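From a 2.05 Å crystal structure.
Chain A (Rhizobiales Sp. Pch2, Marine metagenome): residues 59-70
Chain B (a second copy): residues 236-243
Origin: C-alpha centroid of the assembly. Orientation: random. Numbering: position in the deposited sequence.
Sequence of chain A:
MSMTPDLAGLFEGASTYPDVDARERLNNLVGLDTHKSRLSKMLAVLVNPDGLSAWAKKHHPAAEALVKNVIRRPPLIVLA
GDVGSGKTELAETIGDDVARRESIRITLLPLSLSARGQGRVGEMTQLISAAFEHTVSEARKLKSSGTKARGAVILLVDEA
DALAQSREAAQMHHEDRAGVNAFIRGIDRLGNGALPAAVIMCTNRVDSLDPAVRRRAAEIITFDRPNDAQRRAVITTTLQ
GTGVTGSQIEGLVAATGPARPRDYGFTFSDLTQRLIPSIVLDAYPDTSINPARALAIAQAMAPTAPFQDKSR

Chain A, residues 59-70: HHPAAEALVKNV
Chain B, residues 236-243: TTTLQGTG

The most unusual feature of this contact is how one glutamine side chain reads a backbone. The terminal amide of B:Gln240 both donates to and accepts from the main chain of the other copy. B:Gln240 NE2 donates to A:Ala62 O at 3.1 Å, with an N-H...O angle of 158°. A:Glu64 N donates to B:Gln240 OE1 at 3.3 Å, a weak bond. The amide thus spans A:Ala63, whose CA lies 3.6 Å from B:Gln240 O in a CA-H...O contact. To reach this position the B:Gln240 side chain takes chi1 168° (t), chi2 -83° (m) and chi3 -49°. Its CB points sideways, but its end comes nearer to chain A.

The two stretches run in opposite directions. The CA atoms of A:His60 and B:Thr242 are 5.7 Å apart, those of A:Ala63 and B:Gly241 4.5 Å, and those of A:Leu66 and B:Thr238 4.9 Å. Chain A leaves a helix at A:His60 (phi/psi -142/69). A type I turn follows from A:His60 to A:Ala63, closed by A:Ala63 N to A:His60 O at 3.0 Å. A:Ala63 is extended, at -77/122. Loop continues until a helix begins at A:Lys68, whose side chain is not modelled beyond CB.

Chain B enters as a helix. A type II turn then runs from B:Leu239 to B:Thr242. B:Thr242 N donates to B:Leu239 O at 3.1 Å. B:Thr242 OG1 donates to B:Leu239 O as well, at a very short 2.5 Å, with chi1 at 65° (p). The middle of the turn is B:Gln240 at -63/138 and B:Gly241 at 79/6. The latter angles alone call for glycine. A CB there would also point toward chain A and clash with A:Ala62 O, at 2.8 Å from that atom.

Water 1 joins the backbones. It donates to B:Thr238 O at 3.0 Å and to B:Gln240 O at 2.9 Å. It accepts a weak bond from A:Ala65 N at 3.1 Å. The water therefore serves two carbonyls of chain B and one amide of chain A. B:Thr238 O also receives a CA-H...O contact from A:Leu66 CA at 3.5 Å.

A:His60, at the start of its turn, packs on B:Thr242, at the end of the other. A:His60 has chi1 -58° (m) and chi2 111°. B:Thr242 CG2 sits over the ring face, 4.2 Å from the centroid of the A:His60 ring and 13° off its normal. This is a CH-pi contact. The same methyl, B:Thr242 CG2, touches A:Leu66 CD2 at 3.9 Å. A:Leu66 is buried, with chi1 169° (t) and chi2 58° (p). It and the imidazole share one nonpolar group.

Toward the helix of chain B, A:Ala65 points its CB at the other stretch. A:Ala65 CB lies 3.9 Å from B:Thr237 O and 4.3 Å from B:Thr237 CG2. B:Thr237 and B:Thr238 both have chi1 in m. Together the stretches bury 480 Å², both sides summed.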

ATOM      1  N   HIS A  59     -24.186  31.138  34.817  1.00104.42           N
ATOM      2  CA  HIS A  59     -23.103  30.429  35.486  1.00 92.26           C
ATOM      3  C   HIS A  59     -21.733  31.070  35.302  1.00 91.10           C
ATOM      4  O   HIS A  59     -20.913  31.009  36.226  1.00 95.76           O
ATOM      5  CB  HIS A  59     -23.048  28.970  35.016  1.00 91.17           C
ATOM      6  CG  HIS A  59     -24.163  28.117  35.547  1.00 96.63           C
ATOM      7  ND1 HIS A  59     -25.409  28.066  34.958  1.00 93.77           N
ATOM      8  CD2 HIS A  59     -24.216  27.276  36.608  1.00 85.68           C
ATOM      9  CE1 HIS A  59     -26.180  27.230  35.630  1.00 92.24           C
ATOM     10  NE2 HIS A  59     -25.481  26.738  36.637  1.00 95.77           N
ATOM     11  N   HIS A  60     -21.450  31.678  34.150  1.00 89.22           N
ATOM     12  CA  HIS A  60     -20.140  32.277  33.877  1.00 89.72           C
ATOM     13  C   HIS A  60     -20.313  33.576  33.104  1.00 92.29           C
ATOM     14  O   HIS A  60     -19.940  33.675  31.932  1.00 92.60           O
ATOM     15  CB  HIS A  60     -19.251  31.304  33.099  1.00 91.23           C
ATOM     16  CG  HIS A  60     -19.033  29.994  33.790  1.00 80.53           C
ATOM     17  ND1 HIS A  60     -19.557  28.808  33.319  1.00 81.12           N
ATOM     18  CD2 HIS A  60     -18.356  29.683  34.920  1.00 79.40           C
ATOM     19  CE1 HIS A  60     -19.209  27.824  34.127  1.00 72.88           C
ATOM     20  NE2 HIS A  60     -18.482  28.329  35.108  1.00 83.84           N
ATOM     21  N   PRO A  61     -20.867  34.610  33.742  1.00 95.58           N
ATOM     22  CA  PRO A  61     -21.132  35.855  33.002  1.00 94.74           C
ATOM     23  C   PRO A  61     -19.874  36.530  32.479  1.00107.05           C
ATOM     24  O   PRO A  61     -19.906  37.104  31.383  1.00115.76           O
ATOM     25  CB  PRO A  61     -21.863  36.724  34.035  1.00100.94           C
ATOM     26  CG  PRO A  61     -21.429  36.191  35.351  1.00102.61           C
ATOM     27  CD  PRO A  61     -21.259  34.712  35.155  1.00 95.83           C
ATOM     28  N   ALA A  62     -18.763  36.468  33.214  1.00 91.80           N
ATOM     29  CA  ALA A  62     -17.521  37.072  32.739  1.00 97.06           C
ATOM     30  C   ALA A  62     -16.861  36.294  31.598  1.00101.67           C
ATOM     31  O   ALA A  62     -15.800  36.718  31.119  1.00 99.70           O
ATOM     32  CB  ALA A  62     -16.528  37.223  33.894  1.00 97.03           C
ATOM     33  N   ALA A  63     -17.441  35.179  31.150  1.00 82.44           N
ATOM     34  CA  ALA A  63     -16.820  34.385  30.095  1.00 96.51           C
ATOM     35  C   ALA A  63     -17.031  35.057  28.746  1.00103.14           C
ATOM     36  O   ALA A  63     -18.170  35.272  28.317  1.00108.34           O
ATOM     37  CB  ALA A  63     -17.382  32.968  30.085  1.00 78.37           C
ATOM     38  N   GLU A  64     -15.931  35.372  28.069  1.00110.37           N
ATOM     39  CA  GLU A  64     -15.969  36.122  26.822  1.00111.29           C
ATOM     40  C   GLU A  64     -15.999  35.221  25.594  1.00100.40           C
ATOM     41  O   GLU A  64     -16.813  35.428  24.689  1.00 95.40           O
ATOM     42  CB  GLU A  64     -14.764  37.063  26.760  1.00123.32           C
ATOM     43  CG  GLU A  64     -15.057  38.396  26.115  1.00130.03           C
ATOM     44  CD  GLU A  64     -14.068  39.454  26.541  1.00136.67           C
ATOM     45  OE1 GLU A  64     -13.516  39.336  27.657  1.00139.76           O
ATOM     46  OE2 GLU A  64     -13.838  40.400  25.761  1.00147.66           O
ATOM     47  N   ALA A  65     -15.133  34.214  25.545  1.00 90.56           N
ATOM     48  CA  ALA A  65     -15.066  33.316  24.403  1.00 83.12           C
ATOM     49  C   ALA A  65     -15.549  31.912  24.731  1.00 92.30           C
ATOM     50  O   ALA A  65     -15.380  31.008  23.906  1.00 95.86           O
ATOM     51  CB  ALA A  65     -13.639  33.262  23.856  1.00 88.09           C
ATOM     52  N   LEU A  66     -16.155  31.710  25.902  1.00 87.46           N
ATOM     53  CA  LEU A  66     -16.543  30.365  26.317  1.00 94.98           C
ATOM     54  C   LEU A  66     -17.515  29.734  25.331  1.00 94.55           C
ATOM     55  O   LEU A  66     -17.332  28.586  24.908  1.00100.13           O
ATOM     56  CB  LEU A  66     -17.158  30.400  27.716  1.00 99.33           C
ATOM     57  CG  LEU A  66     -17.843  29.118  28.199  1.00 82.20           C
ATOM     58  CD1 LEU A  66     -16.874  27.949  28.192  1.00 70.31           C
ATOM     59  CD2 LEU A  66     -18.416  29.327  29.601  1.00 79.24           C
ATOM     60  N   VAL A  67     -18.565  30.461  24.966  1.00 85.54           N
ATOM     61  CA  VAL A  67     -19.566  29.947  24.038  1.00 93.64           C
ATOM     62  C   VAL A  67     -19.521  30.638  22.689  1.00107.00           C
ATOM     63  O   VAL A  67     -20.184  30.164  21.750  1.00104.79           O
ATOM     64  CB  VAL A  67     -20.987  30.050  24.629  1.00 89.86           C
ATOM     65  CG1 VAL A  67     -21.087  29.227  25.896  1.00 92.47           C
ATOM     66  CG2 VAL A  67     -21.328  31.498  24.902  1.00 83.69           C
ATOM     67  N   LYS A  68     -18.773  31.742  22.560  1.00 97.57           N
ATOM     68  CA  LYS A  68     -18.694  32.443  21.283  1.00 98.25           C
ATOM     69  C   LYS A  68     -18.294  31.495  20.164  1.00108.06           C
ATOM     70  O   LYS A  68     -18.814  31.587  19.047  1.00110.65           O
ATOM     71  CB  LYS A  68     -17.704  33.609  21.375  1.00 84.71           C
ATOM     72  N   ASN A  69     -17.384  30.563  20.453  1.00121.84           N
ATOM     73  CA  ASN A  69     -17.003  29.587  19.441  1.00128.39           C
ATOM     74  C   ASN A  69     -18.127  28.589  19.177  1.00124.87           C
ATOM     75  O   ASN A  69     -18.390  28.251  18.019  1.00137.80           O
ATOM     76  CB  ASN A  69     -15.711  28.871  19.848  1.00132.95           C
ATOM     77  CG  ASN A  69     -15.716  28.408  21.297  1.00134.55           C
ATOM     78  OD1 ASN A  69     -16.759  28.061  21.851  1.00136.29           O
ATOM     79  ND2 ASN A  69     -14.541  28.403  21.920  1.00130.97           N
ATOM     80  N   VAL A  70     -18.823  28.130  20.225  1.00103.93           N
ATOM     81  CA  VAL A  70     -19.773  27.027  20.060  1.00 86.04           C
ATOM     82  C   VAL A  70     -20.997  27.468  19.265  1.00 75.83           C
ATOM     83  O   VAL A  70     -21.548  26.700  18.469  1.00 79.95           O
ATOM     84  CB  VAL A  70     -20.184  26.455  21.430  1.00 81.06           C
ATOM     85  CG1 VAL A  70     -21.270  25.418  21.262  1.00 82.57           C
ATOM     86  CG2 VAL A  70     -19.004  25.853  22.126  1.00 78.19           C
TER
ATOM     87  N   THR B 236      -6.831  28.180  27.716  1.00 58.46           N
ATOM     88  CA  THR B 236      -6.943  29.361  28.566  1.00 60.33           C
ATOM     89  C   THR B 236      -7.965  30.351  28.011  1.00 65.52           C
ATOM     90  O   THR B 236      -8.882  30.777  28.723  1.00 71.13           O
ATOM     91  CB  THR B 236      -5.572  30.023  28.709  1.00 70.00           C
ATOM     92  OG1 THR B 236      -4.653  29.099  29.311  1.00 75.69           O
ATOM     93  CG2 THR B 236      -5.673  31.279  29.570  1.00 78.69           C
ATOM     94  N   THR B 237      -7.824  30.726  26.735  1.00 65.89           N
ATOM     95  CA  THR B 237      -8.760  31.677  26.138  1.00 63.76           C
ATOM     96  C   THR B 237     -10.198  31.178  26.228  1.00 62.51           C
ATOM     97  O   THR B 237     -11.110  31.945  26.561  1.00 65.31           O
ATOM     98  CB  THR B 237      -8.395  31.942  24.680  1.00 64.88           C
ATOM     99  OG1 THR B 237      -7.076  32.503  24.610  1.00 67.28           O
ATOM    100  CG2 THR B 237      -9.385  32.915  24.059  1.00 72.77           C
ATOM    101  N   THR B 238     -10.425  29.895  25.935  1.00 60.33           N
ATOM    102  CA  THR B 238     -11.786  29.370  26.009  1.00 56.44           C
ATOM    103  C   THR B 238     -12.295  29.341  27.447  1.00 62.70           C
ATOM    104  O   THR B 238     -13.467  29.646  27.704  1.00 69.86           O
ATOM    105  CB  THR B 238     -11.851  27.973  25.390  1.00 64.64           C
ATOM    106  OG1 THR B 238     -11.399  28.037  24.028  1.00 70.98           O
ATOM    107  CG2 THR B 238     -13.265  27.457  25.409  1.00 82.01           C
ATOM    108  N   LEU B 239     -11.443  28.982  28.398  1.00 61.82           N
ATOM    109  CA  LEU B 239     -11.911  28.778  29.760  1.00 70.63           C
ATOM    110  C   LEU B 239     -11.865  30.034  30.602  1.00 71.61           C
ATOM    111  O   LEU B 239     -12.146  29.958  31.801  1.00 67.66           O
ATOM    112  CB  LEU B 239     -11.086  27.693  30.444  1.00 71.16           C
ATOM    113  CG  LEU B 239     -11.412  26.287  29.969  1.00 72.76           C
ATOM    114  CD1 LEU B 239     -10.708  25.292  30.867  1.00 75.15           C
ATOM    115  CD2 LEU B 239     -12.927  26.064  29.958  1.00 77.31           C
ATOM    116  N   GLN B 240     -11.515  31.174  30.014  1.00 65.98           N
ATOM    117  CA  GLN B 240     -11.362  32.395  30.787  1.00 66.23           C
ATOM    118  C   GLN B 240     -12.694  32.791  31.409  1.00 75.06           C
ATOM    119  O   GLN B 240     -13.749  32.702  30.775  1.00 77.14           O
ATOM    120  CB  GLN B 240     -10.819  33.513  29.890  1.00 86.26           C
ATOM    121  CG  GLN B 240     -10.869  34.917  30.481  1.00 90.19           C
ATOM    122  CD  GLN B 240     -12.223  35.578  30.301  1.00 91.38           C
ATOM    123  OE1 GLN B 240     -12.789  35.585  29.203  1.00 91.43           O
ATOM    124  NE2 GLN B 240     -12.762  36.120  31.389  1.00 94.16           N
ATOM    125  N   GLY B 241     -12.642  33.227  32.664  1.00 82.33           N
ATOM    126  CA  GLY B 241     -13.850  33.617  33.347  1.00 85.52           C
ATOM    127  C   GLY B 241     -14.679  32.472  33.875  1.00 94.58           C
ATOM    128  O   GLY B 241     -15.789  32.706  34.361  1.00112.49           O
ATOM    129  N   THR B 242     -14.190  31.240  33.785  1.00 84.07           N
ATOM    130  CA  THR B 242     -14.877  30.097  34.366  1.00 79.24           C
ATOM    131  C   THR B 242     -14.297  29.694  35.709  1.00 78.51           C
ATOM    132  O   THR B 242     -14.832  28.785  36.347  1.00 84.46           O
ATOM    133  CB  THR B 242     -14.822  28.893  33.423  1.00 77.45           C
ATOM    134  OG1 THR B 242     -13.461  28.471  33.277  1.00 86.08           O
ATOM    135  CG2 THR B 242     -15.395  29.242  32.056  1.00 71.27           C
ATOM    136  N   GLY B 243     -13.216  30.335  36.148  1.00 81.76           N
ATOM    137  CA  GLY B 243     -12.627  29.999  37.427  1.00 74.94           C
ATOM    138  C   GLY B 243     -11.701  28.805  37.402  1.00 83.48           C
ATOM    139  O   GLY B 243     -11.254  28.358  38.464  1.00 78.92           O
TER
HETATM  140  O   HOH W   1     -14.550  32.460  28.039  1.00 61.82           O